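Local atomic coordinates of metal-independent carbonic anhydrase (Nostoc sp. PCC 7120 = FACHB-418, PDB entry 7C5W), a protein that catalyses the hydration of carbon dioxide to bicarbonate without needing a metal cofactor. Residues 22-28 / 159-165; 65-71 / 165-170; 129-133 / 156-160. All coordinates share one frame; numbering follows the deposited sequence.

Contact 1. Residues 22-28 / 159-165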
loop_
_atom_site.group_PDB
_atom_site.type_symbol
_atom_site.label_atom_id
_atom_site.label_comp_id
_atom_site.label_asym_id
_atom_site.label_seq_id
_atom_site.Cartn_x
_atom_site.Cartn_y
_atom_site.Cartn_z
ATOM N N ARG A 22 2.412 9.686 -1.762
ATOM C CA ARG A 22 1.064 9.151 -1.455
ATOM C C ARG A 22 1.006 8.581 -0.033
ATOM O O ARG A 22 -0.086 8.179 0.399
ATOM C CB ARG A 22 0.729 8.037 -2.439
ATOM C CG ARG A 22 0.793 8.492 -3.882
ATOM C CD ARG A 22 -0.143 7.661 -4.713
ATOM N NE ARG A 22 -1.122 8.504 -5.366
ATOM C CZ ARG A 22 -2.426 8.384 -5.227
ATOM N NH1 ARG A 22 -2.955 7.455 -4.455
ATOM N NH2 ARG A 22 -3.206 9.195 -5.895
ATOM N N ALA A 23 2.141 8.522 0.655
ATOM C CA ALA A 23 2.237 8.008 2.036
ATOM C C ALA A 23 1.656 9.054 2.989
ATOM O O ALA A 23 1.742 10.237 2.682
ATOM C CB ALA A 23 3.678 7.690 2.378
ATOM N N ILE A 24 1.112 8.605 4.116
ATOM C CA ILE A 24 0.655 9.474 5.232
ATOM C C ILE A 24 1.789 9.578 6.257
ATOM O O ILE A 24 2.431 8.546 6.548
ATOM C CB ILE A 24 -0.644 8.904 5.844
ATOM C CG1 ILE A 24 -1.787 8.886 4.826
ATOM C CG2 ILE A 24 -1.025 9.663 7.108
ATOM C CD1 ILE A 24 -3.007 8.100 5.257
ATOM N N THR A 25 2.011 10.778 6.792
ATOM C CA THR A 25 2.921 11.054 7.936
ATOM C C THR A 25 2.103 11.108 9.227
ATOM O O THR A 25 0.883 11.346 9.146
ATOM C CB THR A 25 3.643 12.399 7.781
ATOM O OG1 THR A 25 2.650 13.406 7.993
ATOM C CG2 THR A 25 4.308 12.571 6.431
ATOM N N GLU A 26 2.776 10.935 10.361
ATOM C CA GLU A 26 2.188 11.042 11.716
ATOM C C GLU A 26 1.440 12.374 11.845
ATOM O O GLU A 26 0.309 12.360 12.358
ATOM C CB GLU A 26 3.285 10.900 12.770
ATOM C CG GLU A 26 2.757 10.919 14.191
ATOM C CD GLU A 26 3.782 10.521 15.236
ATOM O OE1 GLU A 26 3.360 10.131 16.354
ATOM O OE2 GLU A 26 5.001 10.589 14.921
ATOM N N SER A 27 2.047 13.477 11.400
ATOM C CA SER A 27 1.522 14.853 11.599
ATOM C C SER A 27 0.220 15.036 10.800
ATOM O O SER A 27 -0.704 15.680 11.327
ATOM C CB SER A 27 2.561 15.901 11.262
ATOM O OG SER A 27 2.696 16.048 9.858
ATOM N N GLU A 28 0.149 14.493 9.584
ATOM C CA GLU A 28 -1.085 14.440 8.757
ATOM C C GLU A 28 -2.210 13.707 9.507
ATOM O O GLU A 28 -3.367 14.152 9.416
ATOM C CB GLU A 28 -0.808 13.732 7.430
ATOM C CG GLU A 28 -0.122 14.605 6.393
ATOM C CD GLU A 28 0.243 13.867 5.114
ATOM O OE1 GLU A 28 0.476 12.645 5.178
ATOM O OE2 GLU A 28 0.292 14.505 4.053
ATOM N N LYS A 159 -5.342 8.627 2.022
ATOM C CA LYS A 159 -4.835 9.836 1.318
ATOM C C LYS A 159 -5.265 9.730 -0.148
ATOM O O LYS A 159 -4.764 8.815 -0.847
ATOM C CB LYS A 159 -3.316 9.923 1.477
ATOM C CG LYS A 159 -2.659 11.167 0.897
ATOM C CD LYS A 159 -1.240 11.305 1.380
ATOM C CE LYS A 159 -0.704 12.716 1.325
ATOM N NZ LYS A 159 0.446 12.899 2.242
ATOM N N ASP A 160 -6.209 10.577 -0.573
ATOM C CA ASP A 160 -6.811 10.526 -1.933
ATOM C C ASP A 160 -5.797 11.047 -2.961
ATOM O O ASP A 160 -4.708 11.516 -2.548
ATOM C CB ASP A 160 -8.131 11.301 -2.010
ATOM C CG ASP A 160 -8.025 12.779 -1.675
ATOM O OD1 ASP A 160 -6.904 13.345 -1.788
ATOM O OD2 ASP A 160 -9.065 13.351 -1.285
ATOM N N ASP A 161 -6.153 10.942 -4.247
ATOM C CA ASP A 161 -5.317 11.335 -5.413
ATOM C C ASP A 161 -4.895 12.804 -5.264
ATOM O O ASP A 161 -3.919 13.185 -5.927
ATOM C CB ASP A 161 -6.051 11.075 -6.738
ATOM C CG ASP A 161 -6.203 9.609 -7.145
ATOM O OD1 ASP A 161 -5.457 8.759 -6.616
ATOM O OD2 ASP A 161 -7.063 9.318 -8.019
ATOM N N HIS A 162 -5.565 13.582 -4.403
ATOM C CA HIS A 162 -5.294 15.032 -4.186
ATOM C C HIS A 162 -4.550 15.265 -2.865
ATOM O O HIS A 162 -4.411 16.436 -2.470
ATOM C CB HIS A 162 -6.606 15.837 -4.244
ATOM C CG HIS A 162 -7.353 15.659 -5.525
ATOM N ND1 HIS A 162 -6.971 16.288 -6.696
ATOM C CD2 HIS A 162 -8.434 14.906 -5.835
ATOM C CE1 HIS A 162 -7.785 15.930 -7.673
ATOM N NE2 HIS A 162 -8.695 15.085 -7.169
ATOM N N GLY A 163 -4.114 14.198 -2.187
ATOM C CA GLY A 163 -3.244 14.271 -0.995
ATOM C C GLY A 163 -3.979 14.658 0.283
ATOM O O GLY A 163 -3.294 15.017 1.265
ATOM N N LYS A 164 -5.313 14.570 0.309
ATOM C CA LYS A 164 -6.126 14.879 1.521
ATOM C C LYS A 164 -6.556 13.561 2.183
ATOM O O LYS A 164 -6.900 12.596 1.459
ATOM C CB LYS A 164 -7.327 15.766 1.162
ATOM N N LEU A 165 -6.531 13.519 3.516
ATOM C CA LEU A 165 -6.908 12.328 4.323
ATOM C C LEU A 165 -8.435 12.233 4.429
ATOM O O LEU A 165 -9.059 13.194 4.911
ATOM C CB LEU A 165 -6.261 12.457 5.704
ATOM C CG LEU A 165 -4.866 11.864 5.819
ATOM C CD1 LEU A 165 -3.886 12.624 4.932
ATOM C CD2 LEU A 165 -4.406 11.865 7.266
#
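K159 reaches across to the 22-28 segment with an outstretched chain, and its ammonium ends between A23 and E28. A chi1 of -176° and an extended chain beyond CG carry the stem alongside R22 O, which lies 3.5 Å from K159 CD. NZ then donates to A23 O at 3.0 Å and forms a salt bridge with E28 OE2; that link is modelled so short that its exact length is doubtful. The two side chains meet at about a right angle. Along the lysine stem, I24 CG1 slides past K159 CB at 3.8 Å, and I24 CG2 meets L165 CD2 tip to tip at 4.0 Å. R22 makes the other salt bridge, its NH2 going to D161 OD1, again modelled too short to trust in length, with guanidinium and carboxylate planes steeply inclined. F71 of the third subunit adds a cation-pi contact to R22.

In the second shell the E28 carboxylate is steadied by its other oxygen: T25 N donates to E28 OE1 at 2.9 Å, while E28 N returns a bond to T25 OG1 at 3.2 Å. On the opposite segment, D160 to G163 make a type I turn whose shape is held by D160 OD1, which takes H162 N and K164 N from opposite faces of its plane. The strongest partner of D160 is R166. The arrangement is a capping box starting helix 26-50, salt-bridged through E28 to K159 at the end of strand 148-159, while R22 just ahead pairs with D161 in the Asx turn leading to strand 165-173.

Contact 2. Residues 65-71 / 165-170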
loop_
_atom_site.group_PDB
_atom_site.type_symbol
_atom_site.label_atom_id
_atom_site.label_comp_id
_atom_site.label_asym_id
_atom_site.label_seq_id
_atom_site.Cartn_x
_atom_site.Cartn_y
_atom_site.Cartn_z
ATOM N N ASP A 65 -16.194 16.413 2.847
ATOM C CA ASP A 65 -14.762 16.776 3.017
ATOM C C ASP A 65 -13.964 15.684 3.742
ATOM O O ASP A 65 -12.908 15.324 3.235
ATOM C CB ASP A 65 -14.603 18.028 3.870
ATOM C CG ASP A 65 -14.251 19.256 3.065
ATOM O OD1 ASP A 65 -14.800 19.393 1.953
ATOM O OD2 ASP A 65 -13.421 20.046 3.558
ATOM N N ALA A 66 -14.418 15.253 4.922
ATOM C CA ALA A 66 -13.613 14.498 5.909
ATOM C C ALA A 66 -13.805 12.985 5.729
ATOM O O ALA A 66 -12.893 12.242 6.121
ATOM C CB ALA A 66 -13.955 14.932 7.313
ATOM N N TYR A 67 -14.937 12.554 5.161
ATOM C CA TYR A 67 -15.267 11.124 4.921
ATOM C C TYR A 67 -15.025 10.781 3.449
ATOM O O TYR A 67 -14.694 11.683 2.660
ATOM C CB TYR A 67 -16.687 10.821 5.391
ATOM C CG TYR A 67 -16.841 10.774 6.892
ATOM C CD1 TYR A 67 -16.985 11.932 7.639
ATOM C CD2 TYR A 67 -16.820 9.569 7.571
ATOM C CE1 TYR A 67 -17.110 11.892 9.018
ATOM C CE2 TYR A 67 -16.954 9.511 8.947
ATOM C CZ TYR A 67 -17.102 10.677 9.675
ATOM O OH TYR A 67 -17.238 10.615 11.033
ATOM N N GLY A 68 -15.157 9.501 3.096
ATOM C CA GLY A 68 -14.773 8.978 1.769
ATOM C C GLY A 68 -15.889 8.203 1.093
ATOM O O GLY A 68 -15.571 7.243 0.365
ATOM N N TYR A 69 -17.143 8.637 1.266
ATOM C CA TYR A 69 -18.343 8.020 0.643
ATOM C C TYR A 69 -18.222 8.045 -0.883
ATOM O O TYR A 69 -18.870 7.204 -1.529
ATOM C CB TYR A 69 -19.612 8.698 1.157
ATOM C CG TYR A 69 -19.935 8.298 2.576
ATOM C CD1 TYR A 69 -20.417 7.029 2.853
ATOM C CD2 TYR A 69 -19.729 9.165 3.643
ATOM C CE1 TYR A 69 -20.710 6.640 4.147
ATOM C CE2 TYR A 69 -20.026 8.787 4.944
ATOM C CZ TYR A 69 -20.512 7.517 5.198
ATOM O OH TYR A 69 -20.788 7.091 6.468
ATOM N N GLN A 70 -17.391 8.940 -1.426
ATOM C CA GLN A 70 -17.111 9.041 -2.883
ATOM C C GLN A 70 -16.477 7.745 -3.406
ATOM O O GLN A 70 -16.659 7.465 -4.590
ATOM C CB GLN A 70 -16.193 10.226 -3.189
ATOM C CG GLN A 70 -16.836 11.582 -2.914
ATOM C CD GLN A 70 -16.609 12.069 -1.500
ATOM O OE1 GLN A 70 -16.235 11.308 -0.604
ATOM N NE2 GLN A 70 -16.842 13.357 -1.292
ATOM N N PHE A 71 -15.757 6.983 -2.576
ATOM C CA PHE A 71 -15.029 5.757 -3.009
ATOM C C PHE A 71 -15.958 4.543 -3.018
ATOM O O PHE A 71 -15.561 3.509 -3.575
ATOM C CB PHE A 71 -13.848 5.450 -2.089
ATOM C CG PHE A 71 -12.858 6.574 -1.946
ATOM C CD1 PHE A 71 -12.323 7.194 -3.060
ATOM C CD2 PHE A 71 -12.447 6.997 -0.699
ATOM C CE1 PHE A 71 -11.418 8.230 -2.927
ATOM C CE2 PHE A 71 -11.541 8.031 -0.570
ATOM C CZ PHE A 71 -11.029 8.647 -1.681
ATOM N N LEU A 165 -6.531 13.519 3.516
ATOM C CA LEU A 165 -6.908 12.328 4.323
ATOM C C LEU A 165 -8.435 12.233 4.429
ATOM O O LEU A 165 -9.059 13.194 4.911
ATOM C CB LEU A 165 -6.261 12.457 5.704
ATOM C CG LEU A 165 -4.866 11.864 5.819
ATOM C CD1 LEU A 165 -3.886 12.624 4.932
ATOM C CD2 LEU A 165 -4.406 11.865 7.266
ATOM N N ARG A 166 -8.999 11.100 4.018
ATOM C CA ARG A 166 -10.453 10.815 4.072
ATOM C C ARG A 166 -10.694 9.611 4.979
ATOM O O ARG A 166 -9.967 8.592 4.833
ATOM C CB ARG A 166 -10.994 10.540 2.669
ATOM C CG ARG A 166 -10.373 11.423 1.597
ATOM C CD ARG A 166 -10.915 12.835 1.626
ATOM N NE ARG A 166 -12.266 12.857 1.089
ATOM C CZ ARG A 166 -12.563 12.941 -0.200
ATOM N NH1 ARG A 166 -11.594 13.023 -1.096
ATOM N NH2 ARG A 166 -13.824 12.932 -0.589
ATOM N N ILE A 167 -11.687 9.721 5.865
ATOM C CA ILE A 167 -12.168 8.615 6.738
ATOM C C ILE A 167 -12.901 7.583 5.875
ATOM O O ILE A 167 -13.923 7.926 5.246
ATOM C CB ILE A 167 -13.062 9.166 7.864
ATOM C CG1 ILE A 167 -12.283 10.109 8.787
ATOM C CG2 ILE A 167 -13.728 8.037 8.625
ATOM C CD1 ILE A 167 -13.164 11.056 9.573
ATOM N N ILE A 168 -12.381 6.356 5.860
ATOM C CA ILE A 168 -13.000 5.173 5.199
ATOM C C ILE A 168 -13.431 4.174 6.275
ATOM O O ILE A 168 -14.195 3.241 5.943
ATOM C CB ILE A 168 -12.011 4.551 4.195
ATOM C CG1 ILE A 168 -10.710 4.111 4.878
ATOM C CG2 ILE A 168 -11.760 5.524 3.053
ATOM C CD1 ILE A 168 -9.823 3.221 4.024
ATOM N N THR A 169 -12.966 4.361 7.514
ATOM C CA THR A 169 -13.326 3.515 8.681
ATOM C C THR A 169 -13.465 4.398 9.927
ATOM O O THR A 169 -12.557 5.192 10.190
ATOM C CB THR A 169 -12.308 2.395 8.931
ATOM O OG1 THR A 169 -12.058 1.666 7.729
ATOM C CG2 THR A 169 -12.785 1.428 9.992
ATOM N N HIS A 170 -14.557 4.216 10.671
ATOM C CA HIS A 170 -14.927 4.985 11.880
ATOM C C HIS A 170 -15.773 4.088 12.787
ATOM O O HIS A 170 -16.973 3.958 12.541
ATOM C CB HIS A 170 -15.672 6.260 11.472
ATOM C CG HIS A 170 -15.839 7.248 12.575
ATOM N ND1 HIS A 170 -15.684 6.903 13.902
ATOM C CD2 HIS A 170 -16.167 8.557 12.555
ATOM C CE1 HIS A 170 -15.903 7.959 14.656
ATOM N NE2 HIS A 170 -16.210 8.984 13.857
#
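Y67 and I167 share a single backbone bridge, CA to CA 4.4 Å, where the chain leaving helix 52-66 meets strand 165-173, and the bond from I167 N to A66 O is almost straight (2.8 Å, 178°). I167 turns its side chain over the Y67 ring: CD1 sits 4.0 Å from the ring centroid, only 13° off the normal, a CH-pi contact, while CG2 touches CE2 at 3.6 Å. The Y67 hydroxyl is bonded to W36 NE1, so the ring is gripped at its far end by helix 26-50. Beyond I167 the strand turns a corner in a classic beta bulge, I168 and T169 both facing Q156 of the neighbouring strand. That turn brings H170 onto F76 in a ring stack, with its side chain about 6 Å from that of T79, a hydrogencarbonate-binding residue.

R166 curls back on itself, chi2 and chi3 both near -75°, and so swings NE onto Y67 O at 3.1 Å, approaching from above the carbonyl plane. Its CB lies at the edge of the F71 ring, 4.1 Å from CE2, and its NH1 forms a salt bridge with D160 OD2. Cutting R166 back to an alanine would probably leave D160 without its cationic mate and Y67 O without this donor. At the neighbouring ring atom, F71 CD2 touches I168 CG2 at 4.1 Å.

Contact 3. Residues 129-133 / 156-160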
loop_
_atom_site.group_PDB
_atom_site.type_symbol
_atom_site.label_atom_id
_atom_site.label_comp_id
_atom_site.label_asym_id
_atom_site.label_seq_id
_atom_site.Cartn_x
_atom_site.Cartn_y
_atom_site.Cartn_z
ATOM N N THR A 129 0.131 2.154 7.352
ATOM C CA THR A 129 0.298 1.035 6.386
ATOM C C THR A 129 0.619 1.584 5.000
ATOM O O THR A 129 0.332 0.878 4.025
ATOM C CB THR A 129 -0.998 0.226 6.266
ATOM O OG1 THR A 129 -1.980 1.084 5.685
ATOM C CG2 THR A 129 -1.507 -0.280 7.593
ATOM N N GLY A 130 1.135 2.813 4.925
ATOM C CA GLY A 130 1.543 3.476 3.668
ATOM C C GLY A 130 0.531 4.510 3.201
ATOM O O GLY A 130 0.579 5.664 3.670
ATOM N N ASN A 131 -0.368 4.105 2.309
ATOM C CA ASN A 131 -1.416 4.982 1.738
ATOM C C ASN A 131 -2.512 5.268 2.780
ATOM O O ASN A 131 -3.261 6.263 2.610
ATOM C CB ASN A 131 -2.010 4.344 0.489
ATOM C CG ASN A 131 -2.394 5.396 -0.519
ATOM O OD1 ASN A 131 -3.578 5.683 -0.686
ATOM N ND2 ASN A 131 -1.393 5.993 -1.156
ATOM N N THR A 132 -2.645 4.413 3.796
ATOM C CA THR A 132 -3.667 4.554 4.861
ATOM C C THR A 132 -2.972 4.599 6.217
ATOM O O THR A 132 -1.767 4.301 6.291
ATOM C CB THR A 132 -4.720 3.440 4.816
ATOM O OG1 THR A 132 -4.158 2.264 5.392
ATOM C CG2 THR A 132 -5.212 3.145 3.418
ATOM N N ALA A 133 -3.727 4.984 7.239
ATOM C CA ALA A 133 -3.278 5.109 8.639
ATOM C C ALA A 133 -4.485 4.878 9.554
ATOM O O ALA A 133 -5.538 5.503 9.324
ATOM C CB ALA A 133 -2.643 6.462 8.850
ATOM N N GLN A 156 -9.754 5.054 10.288
ATOM C CA GLN A 156 -8.782 4.752 9.205
ATOM C C GLN A 156 -8.853 5.877 8.173
ATOM O O GLN A 156 -9.947 6.159 7.700
ATOM C CB GLN A 156 -9.052 3.393 8.563
ATOM C CG GLN A 156 -7.945 2.944 7.616
ATOM C CD GLN A 156 -8.243 1.614 6.964
ATOM O OE1 GLN A 156 -7.452 1.085 6.189
ATOM N NE2 GLN A 156 -9.398 1.056 7.262
ATOM N N PHE A 157 -7.721 6.514 7.890
ATOM C CA PHE A 157 -7.593 7.600 6.896
ATOM C C PHE A 157 -6.953 7.049 5.624
ATOM O O PHE A 157 -5.945 6.324 5.718
ATOM C CB PHE A 157 -6.772 8.747 7.481
ATOM C CG PHE A 157 -7.411 9.369 8.696
ATOM C CD1 PHE A 157 -8.404 10.329 8.561
ATOM C CD2 PHE A 157 -7.047 8.961 9.971
ATOM C CE1 PHE A 157 -9.001 10.888 9.682
ATOM C CE2 PHE A 157 -7.640 9.527 11.088
ATOM C CZ PHE A 157 -8.618 10.484 10.941
ATOM N N LEU A 158 -7.551 7.368 4.478
ATOM C CA LEU A 158 -6.952 7.154 3.134
ATOM C C LEU A 158 -6.565 8.515 2.535
ATOM O O LEU A 158 -7.381 9.455 2.593
ATOM C CB LEU A 158 -7.968 6.414 2.263
ATOM C CG LEU A 158 -7.559 6.183 0.812
ATOM C CD1 LEU A 158 -6.364 5.261 0.731
ATOM C CD2 LEU A 158 -8.712 5.593 0.016
ATOM N N LYS A 159 -5.342 8.627 2.022
ATOM C CA LYS A 159 -4.835 9.836 1.318
ATOM C C LYS A 159 -5.265 9.730 -0.148
ATOM O O LYS A 159 -4.764 8.815 -0.847
ATOM C CB LYS A 159 -3.316 9.923 1.477
ATOM C CG LYS A 159 -2.659 11.167 0.897
ATOM C CD LYS A 159 -1.240 11.305 1.380
ATOM C CE LYS A 159 -0.704 12.716 1.325
ATOM N NZ LYS A 159 0.446 12.899 2.242
ATOM N N ASP A 160 -6.209 10.577 -0.573
ATOM C CA ASP A 160 -6.811 10.526 -1.933
ATOM C C ASP A 160 -5.797 11.047 -2.961
ATOM O O ASP A 160 -4.708 11.516 -2.548
ATOM C CB ASP A 160 -8.131 11.301 -2.010
ATOM C CG ASP A 160 -8.025 12.779 -1.675
ATOM O OD1 ASP A 160 -6.904 13.345 -1.788
ATOM O OD2 ASP A 160 -9.065 13.351 -1.285
#
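A133 and F157 form an antiparallel hydrogen-bonded pair, with F157 N giving to A133 O at 2.8 Å and A133 N to F157 O at 3.0 Å. T132 and L158 make the adjoining non-hydrogen-bonded pair, and K159 N closes the ladder on N131 O at 3.2 Å. Here the strands are tightest: T132 CA comes within 3.0 Å of F157 O as a CA-H...O contact, and Q156 CA makes another to A133 O at 3.3 Å.

The two faces of the ladder differ in what they meet. A133 and F157 look toward helix 26-50, where V29 and A32 cover them. T132 and L158 share the other face: with OG1 wedged between backbone N and carbonyl carbon (chi1 78°), T132 holds CG2 against L158 CD1 at 3.6 Å. L158 CD1 is also 3.2 Å from N131 OD1, an oxygen laid against hydrocarbon. R22 and F127 of other subunits come up against L158.

Looser contact lies where T132 OG1 and Q156 OE1 stand 3.6 Å apart. This margin is not open to solvent, since the fourth subunit packs on T132 and Q156, and Q156 NE2, at the end of a fully extended chain, bonds to T134 of that subunit. The chemistry is therefore divided: main-chain bonds fix the register of this hairpin, methyl contact between T132 and L158 marks one face, and the strongest polar bond of the Q156 amide is spent on joining subunits.

How the contacts relate
From the N terminus, residues 22-28, leading into helix 26-50, wait until 159-165 before contact 1 closes the longest loop of the three. Residues 65-71, at the end of helix 52-66, come next and join 165-170 in contact 2; the two loops cross, since each opens before the other shuts. Contact 3 is the local one, pairing hairpin strands 132-143 and 148-159, and it lies wholly within the span of contact 2. Contacts 1 and 3 share K159 and D160, contacts 1 and 2 share L165, and I24 N probably bonds to G130 O. Together they fasten the start of one helix and the end of the next to three neighbouring strands.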